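Local coordinates for protein molybdopterin biosynthesis enzyme, MoaB (Thermus thermophilus, PDB 3MCH) that probably binds molybdopterin and takes part in building the molybdenum cofactor, at residues 1-11 with 34-45; 21-30 with 129-140. All coordinates share one frame; numbering follows the deposited sequence.

Interaction 1. Residues 1-11 with 34-45; sequences MFRVGILTVSD and PFEVAAYELVPD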
loop_
_atom_site.group_PDB
_atom_site.type_symbol
_atom_site.label_atom_id
_atom_site.label_comp_id
_atom_site.label_asym_id
_atom_site.label_seq_id
_atom_site.Cartn_x
_atom_site.Cartn_y
_atom_site.Cartn_z
ATOM N N MET B 1 -17.555 11.258 -19.900
ATOM C CA MET B 1 -16.611 12.369 -20.224
ATOM C C MET B 1 -16.211 13.097 -18.944
ATOM O O MET B 1 -17.053 13.679 -18.254
ATOM C CB MET B 1 -17.272 13.339 -21.206
ATOM C CG MET B 1 -16.350 14.433 -21.716
ATOM S SD MET B 1 -14.821 13.767 -22.392
ATOM C CE MET B 1 -15.436 12.936 -23.867
ATOM N N PHE B 2 -14.919 13.072 -18.634
ATOM C CA PHE B 2 -14.416 13.699 -17.416
ATOM C C PHE B 2 -13.392 14.794 -17.693
ATOM O O PHE B 2 -12.507 14.632 -18.528
ATOM C CB PHE B 2 -13.798 12.623 -16.525
ATOM C CG PHE B 2 -14.727 11.486 -16.236
ATOM C CD1 PHE B 2 -15.799 11.651 -15.365
ATOM C CD2 PHE B 2 -14.559 10.256 -16.870
ATOM C CE1 PHE B 2 -16.692 10.611 -15.129
ATOM C CE2 PHE B 2 -15.450 9.205 -16.640
ATOM C CZ PHE B 2 -16.516 9.385 -15.769
ATOM N N ARG B 3 -13.525 15.909 -16.981
ATOM C CA ARG B 3 -12.618 17.040 -17.140
ATOM C C ARG B 3 -11.339 16.770 -16.371
ATOM O O ARG B 3 -11.367 16.494 -15.173
ATOM C CB ARG B 3 -13.292 18.315 -16.638
ATOM C CG ARG B 3 -14.547 18.648 -17.428
ATOM C CD ARG B 3 -15.360 19.727 -16.752
ATOM N NE ARG B 3 -14.639 20.990 -16.677
ATOM C CZ ARG B 3 -14.547 21.729 -15.577
ATOM N NH1 ARG B 3 -15.128 21.326 -14.451
ATOM N NH2 ARG B 3 -13.880 22.870 -15.601
ATOM N N VAL B 4 -10.217 16.867 -17.075
ATOM C CA VAL B 4 -8.908 16.588 -16.504
ATOM C C VAL B 4 -7.986 17.795 -16.452
ATOM O O VAL B 4 -7.957 18.608 -17.370
ATOM C CB VAL B 4 -8.189 15.494 -17.328
ATOM C CG1 VAL B 4 -6.842 15.135 -16.698
ATOM C CG2 VAL B 4 -9.072 14.273 -17.439
ATOM N N GLY B 5 -7.231 17.887 -15.365
ATOM C CA GLY B 5 -6.254 18.945 -15.210
ATOM C C GLY B 5 -4.894 18.271 -15.115
ATOM O O GLY B 5 -4.751 17.265 -14.419
ATOM N N ILE B 6 -3.904 18.794 -15.827
ATOM C CA ILE B 6 -2.559 18.227 -15.788
ATOM C C ILE B 6 -1.655 19.250 -15.109
ATOM O O ILE B 6 -1.518 20.375 -15.583
ATOM C CB ILE B 6 -2.037 17.919 -17.222
ATOM C CG1 ILE B 6 -2.946 16.882 -17.890
ATOM C CG2 ILE B 6 -0.601 17.391 -17.164
ATOM C CD1 ILE B 6 -3.126 15.516 -17.172
ATOM N N LEU B 7 -1.057 18.860 -13.987
ATOM C CA LEU B 7 -0.179 19.752 -13.239
ATOM C C LEU B 7 1.258 19.254 -13.242
ATOM O O LEU B 7 1.563 18.222 -12.649
ATOM C CB LEU B 7 -0.664 19.877 -11.794
ATOM C CG LEU B 7 0.154 20.805 -10.888
ATOM C CD1 LEU B 7 0.117 22.221 -11.444
ATOM C CD2 LEU B 7 -0.409 20.771 -9.477
ATOM N N THR B 8 2.142 19.992 -13.907
ATOM C CA THR B 8 3.547 19.614 -13.970
ATOM C C THR B 8 4.314 20.296 -12.840
ATOM O O THR B 8 4.471 21.519 -12.821
ATOM C CB THR B 8 4.160 19.986 -15.334
ATOM O OG1 THR B 8 3.523 19.211 -16.359
ATOM C CG2 THR B 8 5.659 19.691 -15.354
ATOM N N VAL B 9 4.776 19.483 -11.896
ATOM C CA VAL B 9 5.507 19.961 -10.731
ATOM C C VAL B 9 7.028 19.904 -10.824
ATOM O O VAL B 9 7.614 18.820 -10.856
ATOM C CB VAL B 9 5.155 19.115 -9.479
ATOM C CG1 VAL B 9 5.862 19.676 -8.250
ATOM C CG2 VAL B 9 3.648 19.096 -9.268
ATOM N N SER B 10 7.655 21.080 -10.867
ATOM C CA SER B 10 9.111 21.201 -10.934
ATOM C C SER B 10 9.483 22.678 -10.879
ATOM O O SER B 10 8.699 23.536 -11.280
ATOM C CB SER B 10 9.617 20.461 -12.172
ATOM O OG SER B 10 10.996 20.747 -12.376
ATOM N N ASP B 11 10.686 22.970 -10.391
ATOM C CA ASP B 11 11.157 24.347 -10.315
ATOM C C ASP B 11 11.778 24.588 -11.690
ATOM O O ASP B 11 11.847 25.723 -12.161
ATOM C CB ASP B 11 12.211 24.545 -9.219
ATOM C CG ASP B 11 11.665 24.313 -7.827
ATOM O OD1 ASP B 11 10.559 24.806 -7.522
ATOM O OD2 ASP B 11 12.353 23.645 -7.028
ATOM N N PRO B 34 -12.791 8.821 -22.482
ATOM C CA PRO B 34 -13.783 9.773 -21.975
ATOM C C PRO B 34 -13.115 10.862 -21.153
ATOM O O PRO B 34 -13.487 11.110 -20.004
ATOM C CB PRO B 34 -14.698 8.892 -21.135
ATOM C CG PRO B 34 -13.741 7.906 -20.551
ATOM C CD PRO B 34 -12.885 7.539 -21.759
ATOM N N PHE B 35 -12.129 11.511 -21.763
ATOM C CA PHE B 35 -11.370 12.558 -21.101
ATOM C C PHE B 35 -11.236 13.810 -21.950
ATOM O O PHE B 35 -11.094 13.738 -23.171
ATOM C CB PHE B 35 -9.955 12.060 -20.786
ATOM C CG PHE B 35 -9.920 10.780 -20.009
ATOM C CD1 PHE B 35 -10.284 10.754 -18.665
ATOM C CD2 PHE B 35 -9.541 9.589 -20.627
ATOM C CE1 PHE B 35 -10.271 9.560 -17.943
ATOM C CE2 PHE B 35 -9.525 8.388 -19.912
ATOM C CZ PHE B 35 -9.891 8.374 -18.570
ATOM N N GLU B 36 -11.282 14.958 -21.291
ATOM C CA GLU B 36 -11.088 16.230 -21.964
ATOM C C GLU B 36 -10.205 17.056 -21.036
ATOM O O GLU B 36 -10.555 17.305 -19.876
ATOM C CB GLU B 36 -12.426 16.924 -22.258
ATOM C CG GLU B 36 -13.365 17.095 -21.086
ATOM C CD GLU B 36 -14.737 17.592 -21.519
ATOM O OE1 GLU B 36 -14.966 17.730 -22.743
ATOM O OE2 GLU B 36 -15.588 17.840 -20.637
ATOM N N VAL B 37 -9.033 17.433 -21.539
ATOM C CA VAL B 37 -8.083 18.208 -20.756
ATOM C C VAL B 37 -8.566 19.645 -20.704
ATOM O O VAL B 37 -8.506 20.373 -21.703
ATOM C CB VAL B 37 -6.670 18.137 -21.374
ATOM C CG1 VAL B 37 -5.695 18.984 -20.564
ATOM C CG2 VAL B 37 -6.200 16.681 -21.403
ATOM N N ALA B 38 -9.046 20.036 -19.529
ATOM C CA ALA B 38 -9.599 21.363 -19.309
ATOM C C ALA B 38 -8.646 22.324 -18.618
ATOM O O ALA B 38 -8.965 23.498 -18.439
ATOM C CB ALA B 38 -10.881 21.247 -18.504
ATOM N N ALA B 39 -7.480 21.832 -18.220
ATOM C CA ALA B 39 -6.513 22.691 -17.552
ATOM C C ALA B 39 -5.115 22.116 -17.592
ATOM O O ALA B 39 -4.932 20.901 -17.586
ATOM C CB ALA B 39 -6.933 22.917 -16.102
ATOM N N TYR B 40 -4.134 23.013 -17.640
ATOM C CA TYR B 40 -2.729 22.644 -17.641
ATOM C C TYR B 40 -1.926 23.788 -17.037
ATOM O O TYR B 40 -2.018 24.935 -17.491
ATOM C CB TYR B 40 -2.225 22.362 -19.060
ATOM C CG TYR B 40 -0.712 22.393 -19.163
ATOM C CD1 TYR B 40 0.077 21.529 -18.402
ATOM C CD2 TYR B 40 -0.068 23.316 -19.992
ATOM C CE1 TYR B 40 1.474 21.587 -18.458
ATOM C CE2 TYR B 40 1.323 23.379 -20.055
ATOM C CZ TYR B 40 2.085 22.514 -19.285
ATOM O OH TYR B 40 3.460 22.588 -19.331
ATOM N N GLU B 41 -1.147 23.478 -16.008
ATOM C CA GLU B 41 -0.320 24.478 -15.347
ATOM C C GLU B 41 1.012 23.888 -14.900
ATOM O O GLU B 41 1.147 22.673 -14.716
ATOM C CB GLU B 41 -1.046 25.059 -14.120
ATOM C CG GLU B 41 -2.095 26.136 -14.419
ATOM C CD GLU B 41 -2.763 26.677 -13.152
ATOM O OE1 GLU B 41 -2.037 27.025 -12.196
ATOM O OE2 GLU B 41 -4.012 26.765 -13.110
ATOM N N LEU B 42 2.000 24.764 -14.754
ATOM C CA LEU B 42 3.325 24.390 -14.273
ATOM C C LEU B 42 3.350 24.979 -12.873
ATOM O O LEU B 42 2.813 26.065 -12.651
ATOM C CB LEU B 42 4.424 25.059 -15.098
ATOM C CG LEU B 42 4.619 24.653 -16.558
ATOM C CD1 LEU B 42 5.461 25.703 -17.267
ATOM C CD2 LEU B 42 5.286 23.296 -16.624
ATOM N N VAL B 43 3.957 24.272 -11.929
ATOM C CA VAL B 43 4.034 24.777 -10.567
ATOM C C VAL B 43 5.397 24.413 -9.991
ATOM O O VAL B 43 5.949 23.358 -10.304
ATOM C CB VAL B 43 2.903 24.182 -9.688
ATOM C CG1 VAL B 43 3.167 22.706 -9.413
ATOM C CG2 VAL B 43 2.787 24.959 -8.390
ATOM N N PRO B 44 5.973 25.300 -9.161
ATOM C CA PRO B 44 7.283 25.040 -8.557
ATOM C C PRO B 44 7.237 23.877 -7.564
ATOM O O PRO B 44 6.159 23.410 -7.196
ATOM C CB PRO B 44 7.611 26.362 -7.859
ATOM C CG PRO B 44 6.830 27.380 -8.638
ATOM C CD PRO B 44 5.527 26.672 -8.867
ATOM N N ASP B 45 8.412 23.419 -7.142
ATOM C CA ASP B 45 8.516 22.333 -6.172
ATOM C C ASP B 45 8.343 23.010 -4.822
ATOM O O ASP B 45 9.251 23.000 -3.993
ATOM C CB ASP B 45 9.907 21.697 -6.213
ATOM C CG ASP B 45 10.037 20.651 -7.294
ATOM O OD1 ASP B 45 9.275 19.664 -7.253
ATOM O OD2 ASP B 45 10.899 20.812 -8.181
HETATM O O HOH W 1 -17.230 16.734 -18.659
#

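Interaction 2. Residues 21-30 with 129-140; sequences TTHLAIREVL and PGSPKGARESLE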
loop_
_atom_site.group_PDB
_atom_site.type_symbol
_atom_site.label_atom_id
_atom_site.label_comp_id
_atom_site.label_asym_id
_atom_site.label_seq_id
_atom_site.Cartn_x
_atom_site.Cartn_y
_atom_site.Cartn_z
ATOM N N THR B 21 7.401 17.986 -22.148
ATOM C CA THR B 21 7.123 16.743 -22.859
ATOM C C THR B 21 6.327 15.713 -22.061
ATOM O O THR B 21 5.722 14.812 -22.641
ATOM C CB THR B 21 8.419 16.077 -23.355
ATOM O OG1 THR B 21 9.333 15.935 -22.264
ATOM C CG2 THR B 21 9.060 16.914 -24.464
ATOM N N THR B 22 6.327 15.833 -20.737
ATOM C CA THR B 22 5.569 14.890 -19.923
ATOM C C THR B 22 4.086 15.211 -20.098
ATOM O O THR B 22 3.257 14.312 -20.245
ATOM C CB THR B 22 5.962 14.993 -18.447
ATOM O OG1 THR B 22 7.372 14.770 -18.324
ATOM C CG2 THR B 22 5.220 13.939 -17.622
ATOM N N HIS B 23 3.767 16.501 -20.082
ATOM C CA HIS B 23 2.403 16.976 -20.291
ATOM C C HIS B 23 1.876 16.344 -21.583
ATOM O O HIS B 23 0.763 15.820 -21.629
ATOM C CB HIS B 23 2.417 18.505 -20.422
ATOM C CG HIS B 23 1.156 19.087 -20.982
ATOM N ND1 HIS B 23 1.148 20.217 -21.771
ATOM C CD2 HIS B 23 -0.139 18.709 -20.857
ATOM C CE1 HIS B 23 -0.095 20.511 -22.108
ATOM N NE2 HIS B 23 -0.896 19.611 -21.567
ATOM N N LEU B 24 2.691 16.388 -22.634
ATOM C CA LEU B 24 2.301 15.823 -23.923
ATOM C C LEU B 24 2.109 14.312 -23.892
ATOM O O LEU B 24 1.213 13.784 -24.547
ATOM C CB LEU B 24 3.333 16.181 -24.992
ATOM C CG LEU B 24 3.470 17.670 -25.313
ATOM C CD1 LEU B 24 4.530 17.853 -26.379
ATOM C CD2 LEU B 24 2.138 18.230 -25.789
ATOM N N ALA B 25 2.955 13.614 -23.142
ATOM C CA ALA B 25 2.849 12.160 -23.044
ATOM C C ALA B 25 1.530 11.788 -22.373
ATOM O O ALA B 25 0.866 10.829 -22.771
ATOM C CB ALA B 25 4.017 11.599 -22.245
ATOM N N ILE B 26 1.162 12.550 -21.349
ATOM C CA ILE B 26 -0.077 12.307 -20.627
ATOM C C ILE B 26 -1.286 12.492 -21.546
ATOM O O ILE B 26 -2.180 11.650 -21.583
ATOM C CB ILE B 26 -0.184 13.231 -19.395
ATOM C CG1 ILE B 26 0.906 12.839 -18.386
ATOM C CG2 ILE B 26 -1.580 13.132 -18.784
ATOM C CD1 ILE B 26 0.949 11.361 -17.932
ATOM N N ARG B 27 -1.311 13.586 -22.301
ATOM C CA ARG B 27 -2.421 13.817 -23.219
ATOM C C ARG B 27 -2.603 12.646 -24.196
ATOM O O ARG B 27 -3.730 12.257 -24.515
ATOM C CB ARG B 27 -2.191 15.097 -24.022
ATOM C CG ARG B 27 -2.565 16.385 -23.310
ATOM C CD ARG B 27 -2.327 17.566 -24.243
ATOM N NE ARG B 27 -2.700 18.853 -23.661
ATOM C CZ ARG B 27 -3.914 19.394 -23.723
ATOM N NH1 ARG B 27 -4.903 18.762 -24.342
ATOM N NH2 ARG B 27 -4.133 20.582 -23.175
ATOM N N GLU B 28 -1.491 12.094 -24.671
ATOM C CA GLU B 28 -1.533 10.983 -25.618
ATOM C C GLU B 28 -2.211 9.747 -25.035
ATOM O O GLU B 28 -2.993 9.080 -25.710
ATOM C CB GLU B 28 -0.116 10.620 -26.066
ATOM C CG GLU B 28 0.677 11.800 -26.601
ATOM C CD GLU B 28 2.049 11.405 -27.116
ATOM O OE1 GLU B 28 2.774 10.677 -26.400
ATOM O OE2 GLU B 28 2.407 11.834 -28.233
ATOM N N VAL B 29 -1.904 9.436 -23.783
ATOM C CA VAL B 29 -2.502 8.275 -23.140
ATOM C C VAL B 29 -4.015 8.427 -23.045
ATOM O O VAL B 29 -4.762 7.471 -23.269
ATOM C CB VAL B 29 -1.941 8.071 -21.714
ATOM C CG1 VAL B 29 -2.657 6.905 -21.035
ATOM C CG2 VAL B 29 -0.444 7.808 -21.777
ATOM N N LEU B 30 -4.459 9.636 -22.724
ATOM C CA LEU B 30 -5.880 9.927 -22.562
ATOM C C LEU B 30 -6.653 10.016 -23.874
ATOM O O LEU B 30 -7.856 9.743 -23.911
ATOM C CB LEU B 30 -6.044 11.234 -21.787
ATOM C CG LEU B 30 -5.392 11.273 -20.404
ATOM C CD1 LEU B 30 -5.492 12.683 -19.833
ATOM C CD2 LEU B 30 -6.079 10.264 -19.490
ATOM N N PRO B 129 4.778 9.947 -12.027
ATOM C CA PRO B 129 6.210 10.265 -11.994
ATOM C C PRO B 129 6.471 11.436 -12.946
ATOM O O PRO B 129 5.606 11.782 -13.755
ATOM C CB PRO B 129 6.859 8.970 -12.476
ATOM C CG PRO B 129 5.908 7.929 -11.999
ATOM C CD PRO B 129 4.571 8.527 -12.351
ATOM N N GLY B 130 7.667 12.014 -12.874
ATOM C CA GLY B 130 7.989 13.168 -13.700
ATOM C C GLY B 130 8.540 13.004 -15.105
ATOM O O GLY B 130 8.514 13.960 -15.882
ATOM N N SER B 131 9.044 11.825 -15.450
ATOM C CA SER B 131 9.584 11.633 -16.797
ATOM C C SER B 131 8.477 11.245 -17.771
ATOM O O SER B 131 7.457 10.683 -17.375
ATOM C CB SER B 131 10.662 10.548 -16.799
ATOM O OG SER B 131 10.101 9.256 -16.646
ATOM N N PRO B 132 8.658 11.558 -19.064
ATOM C CA PRO B 132 7.642 11.215 -20.062
ATOM C C PRO B 132 7.338 9.719 -20.041
ATOM O O PRO B 132 6.175 9.312 -20.037
ATOM C CB PRO B 132 8.285 11.661 -21.373
ATOM C CG PRO B 132 9.115 12.829 -20.952
ATOM C CD PRO B 132 9.753 12.333 -19.676
ATOM N N LYS B 133 8.390 8.906 -20.022
ATOM C CA LYS B 133 8.229 7.456 -19.998
ATOM C C LYS B 133 7.542 6.997 -18.714
ATOM O O LYS B 133 6.635 6.169 -18.753
ATOM C CB LYS B 133 9.590 6.762 -20.118
ATOM C CG LYS B 133 9.508 5.244 -20.015
ATOM C CD LYS B 133 10.881 4.589 -20.105
ATOM C CE LYS B 133 10.764 3.075 -19.974
ATOM N NZ LYS B 133 12.075 2.389 -20.139
ATOM N N GLY B 134 7.983 7.544 -17.585
ATOM C CA GLY B 134 7.409 7.181 -16.299
ATOM C C GLY B 134 5.935 7.524 -16.177
ATOM O O GLY B 134 5.123 6.683 -15.784
ATOM N N ALA B 135 5.587 8.767 -16.498
ATOM C CA ALA B 135 4.198 9.211 -16.434
ATOM C C ALA B 135 3.344 8.359 -17.363
ATOM O O ALA B 135 2.233 7.952 -17.018
ATOM C CB ALA B 135 4.099 10.678 -16.836
ATOM N N ARG B 136 3.875 8.077 -18.547
ATOM C CA ARG B 136 3.154 7.282 -19.531
ATOM C C ARG B 136 2.818 5.880 -19.040
ATOM O O ARG B 136 1.664 5.447 -19.102
ATOM C CB ARG B 136 3.967 7.187 -20.823
ATOM C CG ARG B 136 3.254 6.480 -21.960
ATOM C CD ARG B 136 4.169 6.331 -23.175
ATOM N NE ARG B 136 4.780 7.601 -23.568
ATOM C CZ ARG B 136 6.090 7.821 -23.606
ATOM N NH1 ARG B 136 6.940 6.858 -23.274
ATOM N NH2 ARG B 136 6.552 9.006 -23.980
ATOM N N GLU B 137 3.826 5.165 -18.552
ATOM C CA GLU B 137 3.611 3.806 -18.079
ATOM C C GLU B 137 2.688 3.754 -16.868
ATOM O O GLU B 137 1.829 2.879 -16.777
ATOM C CB GLU B 137 4.946 3.136 -17.748
ATOM C CG GLU B 137 5.885 3.034 -18.934
ATOM C CD GLU B 137 6.989 2.020 -18.711
ATOM O OE1 GLU B 137 7.580 2.011 -17.611
ATOM O OE2 GLU B 137 7.265 1.235 -19.642
ATOM N N SER B 138 2.863 4.689 -15.942
ATOM C CA SER B 138 2.022 4.721 -14.754
ATOM C C SER B 138 0.571 5.030 -15.114
ATOM O O SER B 138 -0.352 4.449 -14.544
ATOM C CB SER B 138 2.536 5.764 -13.755
ATOM O OG SER B 138 3.819 5.412 -13.273
ATOM N N LEU B 139 0.363 5.940 -16.060
ATOM C CA LEU B 139 -0.997 6.298 -16.441
ATOM C C LEU B 139 -1.659 5.182 -17.248
ATOM O O LEU B 139 -2.853 4.925 -17.098
ATOM C CB LEU B 139 -1.005 7.621 -17.227
ATOM C CG LEU B 139 -2.378 8.192 -17.603
ATOM C CD1 LEU B 139 -3.233 8.414 -16.358
ATOM C CD2 LEU B 139 -2.185 9.509 -18.349
ATOM N N GLU B 140 -0.893 4.510 -18.099
ATOM C CA GLU B 140 -1.450 3.415 -18.885
ATOM C C GLU B 140 -1.862 2.271 -17.972
ATOM O O GLU B 140 -2.791 1.530 -18.276
ATOM C CB GLU B 140 -0.433 2.916 -19.914
ATOM C CG GLU B 140 -0.095 3.945 -20.976
ATOM C CD GLU B 140 0.870 3.418 -22.017
ATOM O OE1 GLU B 140 1.881 2.800 -21.627
ATOM O OE2 GLU B 140 0.621 3.629 -23.225
HETATM O O HOH W 2 2.265 8.988 -24.314
#

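Interaction 1. Residues 1-11 with 34-45
V43 packs against V9 and L7 where strands 2-9 and 35-43 run side by side. They are the two parallel strands of a beta-alpha-beta unit, with helix 21-30 in the crossover. V43 CG1 is the bump. It sits between backbone N and carbonyl carbon (chi1 71°), which turns it into the hollow formed by V9 CG2 at 3.6 Å and L7 CD1 at 3.7 Å. On the other face, L42 CD2 lies alongside T8 CB, and T8 OG1 meets the edge of the Y40 ring in its plane. T8 OG1 and Y40 OH both hydrogen-bond to D20 OD2. V4 CG2 presses on F35 CD1 at 3.9 Å. Near the start, the bent M1 chain lays CG against the E36 carboxylate, and a water joins E36 OE2 to M1 O.

A beta bulge shifts the register by one: V4 O takes A38 N at 2.8 Å and, weakly, A39 N, and G5 then pairs with A39.

At the far end D11 closes the pair. D11 OD1 receives D45 N at 2.6 Å, from above the carboxylate plane, and D11 OD2 forms a salt bridge with R77. With an alanine here, the backbone NH of D45 is likely to lose its acceptor, and R77 its partner charge. D11 OD2 also lies 3.4 Å from D45 OD2, two like charges that R77 probably eases.

Interaction 2. Residues 21-30 with 129-140
I26 and A135 meet closely between helices 21-30 and 132-140. I26 CD1 lies 3.4 Å from A135 CB, closer than usual for two carbons. The same methyl touches L139 CD2 at 3.7 Å, the two side chains crossing at about a right angle. L139 CD2 also reaches V29 CB and L30 CD2. With its CG anti to the backbone N (chi1 -175°), L139 brings this one methyl to three residues of the first helix. V29 CG2 rests on R136 CG, while V29 CG1 touches E140 CG.

At the N-terminal ends the contact becomes polar. T22 OG1 donates to G130 O at 2.8 Å, with the donor tilted 34° from the carbonyl plane. Its methyl CG2 turns to A135 CB at 3.5 Å. Beside it, T21 OG1 lies against P132 CG.

Beside the apolar contacts, one water binds three groups. It donates to A25 O and E28 OE1 and accepts from R136 NE, in the plane of the guanidinium. P132 O lies over the centre of one guanidinium face, and A25 CB is near NH2.

Further out, S131 caps helix 132-140: its OG accepts G134 N at 2.9 Å. L67 of strand 65-69 and L128 of strand 123-128 lie beneath both I26 and L139. The helices run nearly parallel, 24° apart, with axes 8.5 Å from each other. This is the side-by-side helix packing on one face of a parallel-stranded core in an alpha/beta sandwich.

In the fold
Helix 21-30 joins the two interactions. It is the crossover between the strands of interaction 1 and one partner in interaction 2, whose centre lies about 12 Å from that of interaction 1. I6 CD1 of strand 2-9 meets I26 CG2 at 3.3 Å, so I26 packs on the sheet as well as on helix 132-140. The Y40 ring of the outer strand stacks on H23, with Y40 CZ 3.5 Å from H23 ND1. D20 bonds to T8 and Y40 in interaction 1 and to the backbone N of H23 in interaction 2. All four segments belong to the region assigned to a probable molybdopterin-binding domain.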